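Local structure of hypothetical protein Atu1913 (Agrobacterium tumefaciens, 2B1Y) at residues A38-Q41 with R42-E45. The protein is of unknown function, a small, beta-rich protein of the DUF1883 family whose assembly holds two copies of the chain. Residues are numbered along the deposited sequence; the frame is centred on the assembly and turned at random.
With SO4 (sulfate ion), chain D.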
ATOM      1  N   ALA A  38       2.639 -12.684   7.645  1.00 31.51           N
ATOM      2  CA  ALA A  38       1.709 -12.558   6.520  1.00 31.54           C
ATOM      3  C   ALA A  38       1.717 -11.118   6.007  1.00 31.18           C
ATOM      4  O   ALA A  38       1.709 -10.874   4.810  1.00 30.35           O
ATOM      5  CB  ALA A  38       0.294 -13.008   6.896  1.00 33.23           C
ATOM      6  N   ASN A  39       1.758 -10.174   6.944  1.00 30.08           N
ATOM      7  CA  ASN A  39       1.776  -8.773   6.592  1.00 29.37           C
ATOM      8  C   ASN A  39       3.099  -8.305   6.031  1.00 28.84           C
ATOM      9  O   ASN A  39       3.106  -7.422   5.174  1.00 28.42           O
ATOM     10  CB  ASN A  39       1.294  -7.970   7.771  1.00 29.21           C
ATOM     11  CG  ASN A  39      -0.224  -8.109   7.952  1.00 28.98           C
ATOM     12  OD1 ASN A  39      -0.727  -8.626   8.960  1.00 33.75           O
ATOM     13  ND2 ASN A  39      -0.945  -7.660   6.965  1.00 24.61           N
ATOM     14  N   PHE A  40       4.203  -8.920   6.471  1.00 27.39           N
ATOM     15  CA  PHE A  40       5.473  -8.672   5.785  1.00 28.15           C
ATOM     16  C   PHE A  40       5.405  -9.130   4.307  1.00 28.62           C
ATOM     17  O   PHE A  40       5.949  -8.492   3.412  1.00 27.54           O
ATOM     18  CB  PHE A  40       6.676  -9.301   6.516  1.00 27.45           C
ATOM     19  CG  PHE A  40       7.983  -9.060   5.813  1.00 29.24           C
ATOM     20  CD1 PHE A  40       8.466  -7.763   5.663  1.00 30.04           C
ATOM     21  CD2 PHE A  40       8.686 -10.115   5.239  1.00 31.47           C
ATOM     22  CE1 PHE A  40       9.659  -7.512   4.977  1.00 31.00           C
ATOM     23  CE2 PHE A  40       9.883  -9.892   4.551  1.00 33.52           C
ATOM     24  CZ  PHE A  40      10.374  -8.584   4.429  1.00 32.86           C
ATOM     25  N   GLN A  41       4.723 -10.238   4.047  1.00 29.37           N
ATOM     26  CA  GLN A  41       4.620 -10.639   2.649  1.00 31.40           C
ATOM     27  C   GLN A  41       3.835  -9.606   1.823  1.00 30.24           C
ATOM     28  O   GLN A  41       4.249  -9.254   0.725  1.00 30.57           O
ATOM     29  CB  GLN A  41       4.027 -12.032   2.533  1.00 31.97           C
ATOM     30  CG  GLN A  41       5.006 -13.134   2.963  1.00 39.01           C
ATOM     31  CD  GLN A  41       6.311 -13.139   2.131  1.00 47.80           C
ATOM     32  OE1 GLN A  41       7.420 -13.312   2.677  1.00 51.30           O
ATOM     33  NE2 GLN A  41       6.178 -12.939   0.809  1.00 48.86           N
ATOM     34  N   ARG A  42       2.740  -9.092   2.390  1.00 30.88           N
ATOM     35  CA  ARG A  42       1.989  -7.988   1.786  1.00 30.07           C
ATOM     36  C   ARG A  42       2.872  -6.742   1.577  1.00 29.90           C
ATOM     37  O   ARG A  42       2.897  -6.170   0.489  1.00 29.96           O
ATOM     38  CB  ARG A  42       0.740  -7.672   2.615  1.00 30.51           C
ATOM     39  CG  ARG A  42      -0.242  -8.843   2.707  1.00 30.51           C
ATOM     40  CD  ARG A  42      -1.515  -8.505   3.468  1.00 31.51           C
ATOM     41  NE  ARG A  42      -2.398  -9.673   3.516  1.00 35.34           N
ATOM     42  CZ  ARG A  42      -2.679 -10.386   4.612  1.00 33.78           C
ATOM     43  NH1 ARG A  42      -2.162 -10.074   5.797  1.00 35.47           N
ATOM     44  NH2 ARG A  42      -3.475 -11.432   4.525  1.00 33.03           N
ATOM     45  N   PHE A  43       3.613  -6.325   2.603  1.00 30.06           N
ATOM     46  CA  PHE A  43       4.522  -5.197   2.468  1.00 30.80           C
ATOM     47  C   PHE A  43       5.480  -5.341   1.256  1.00 31.85           C
ATOM     48  O   PHE A  43       5.647  -4.400   0.472  1.00 31.39           O
ATOM     49  CB  PHE A  43       5.342  -5.025   3.757  1.00 30.77           C
ATOM     50  CG  PHE A  43       6.348  -3.910   3.698  1.00 29.71           C
ATOM     51  CD1 PHE A  43       5.954  -2.588   3.935  1.00 31.36           C
ATOM     52  CD2 PHE A  43       7.693  -4.183   3.440  1.00 30.75           C
ATOM     53  CE1 PHE A  43       6.883  -1.548   3.884  1.00 28.48           C
ATOM     54  CE2 PHE A  43       8.605  -3.144   3.397  1.00 32.07           C
ATOM     55  CZ  PHE A  43       8.192  -1.836   3.650  1.00 31.36           C
ATOM     56  N   THR A  44       6.094  -6.506   1.100  0.50 32.42           N
ATOM     57  CA  THR A  44       7.068  -6.688   0.016  0.50 33.25           C
ATOM     58  C   THR A  44       6.395  -6.572  -1.352  0.50 35.01           C
ATOM     59  O   THR A  44       7.030  -6.150  -2.317  0.50 33.90           O
ATOM     60  CB  THR A  44       7.841  -8.017   0.097  0.50 33.34           C
ATOM     61  OG1 THR A  44       6.960  -9.108  -0.193  0.50 33.02           O
ATOM     62  CG2 THR A  44       8.486  -8.188   1.480  0.50 33.81           C
ATOM     63  N   GLU A  45       5.109  -6.930  -1.419  1.00 36.27           N
ATOM     64  CA  GLU A  45       4.321  -6.735  -2.639  1.00 39.29           C
ATOM     65  C   GLU A  45       4.104  -5.266  -2.915  1.00 39.27           C
ATOM     66  O   GLU A  45       4.221  -4.841  -4.061  1.00 41.01           O
ATOM     67  CB  GLU A  45       2.992  -7.522  -2.598  1.00 39.57           C
ATOM     68  CG  GLU A  45       3.150  -9.035  -2.356  1.00 45.75           C
ATOM     69  CD  GLU A  45       3.982  -9.748  -3.415  1.00 53.06           C
ATOM     70  OE1 GLU A  45       3.519  -9.833  -4.570  1.00 57.81           O
ATOM     71  OE2 GLU A  45       5.099 -10.222  -3.101  1.00 55.07           O
TER
HETATM   72  S   SO4 D 204      -3.464 -12.993   7.874  1.00 86.71           S
HETATM   73  O1  SO4 D 204      -3.047 -13.458   6.549  1.00 86.91           O
HETATM   74  O2  SO4 D 204      -2.815 -11.714   8.167  1.00 86.85           O
HETATM   75  O3  SO4 D 204      -4.910 -12.803   7.897  1.00 87.04           O
HETATM   76  O4  SO4 D 204      -3.097 -13.989   8.879  1.00 87.00           O
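With CG of F40 trans to the backbone N and, in one of the two modelled conformers of T44, OG1 set between its own N and carbonyl carbon (chi1 70°), the methyl CG2 of T44 is carried over one face of the phenyl ring while the hydroxyl turns back to the preceding turn. Both residues belong to the alpha-helix 37-46, the single helix of an otherwise beta-rich chain, and they stand four positions apart. In this conformer CG2 of T44 lies 3.8 Å from the centroid of the F40 ring and 20° off the ring normal, which defines a CH-pi contact; its displacement is toward the rim, nearest CZ. The F43 ring meets F40 more loosely, CE1 of F40 lying 4.2 Å from CD2 of F43 at an oblique angle. These aromatic side chains also join the helix to its surroundings: F40 stacks on H10 and on H72 of the second subunit, and F43 meets Y8 edge-to-face and packs on I74 of the second subunit.

Four i to i+4 backbone bonds hold the turns, the shortest being F43 N to N39 O at 2.8 Å. The carbonyl of Q41 has a double load: its O accepts E45 N at 3.3 Å and, in the same T44 conformer, the hydroxyl OG1 of T44 at 2.9 Å, both from the same face of its plane.

Toward the N-terminal end, the R42 chain runs extended from CG to NE alongside the A38 turn. Its guanidinium grips a sulfate, probably from the crystallisation liquor, in a two-pronged, edge-on manner: NH2 of R42 reaches O1 of the sulfate at 2.9 Å, and NH1 reaches O2 almost perfectly straight, at 179°.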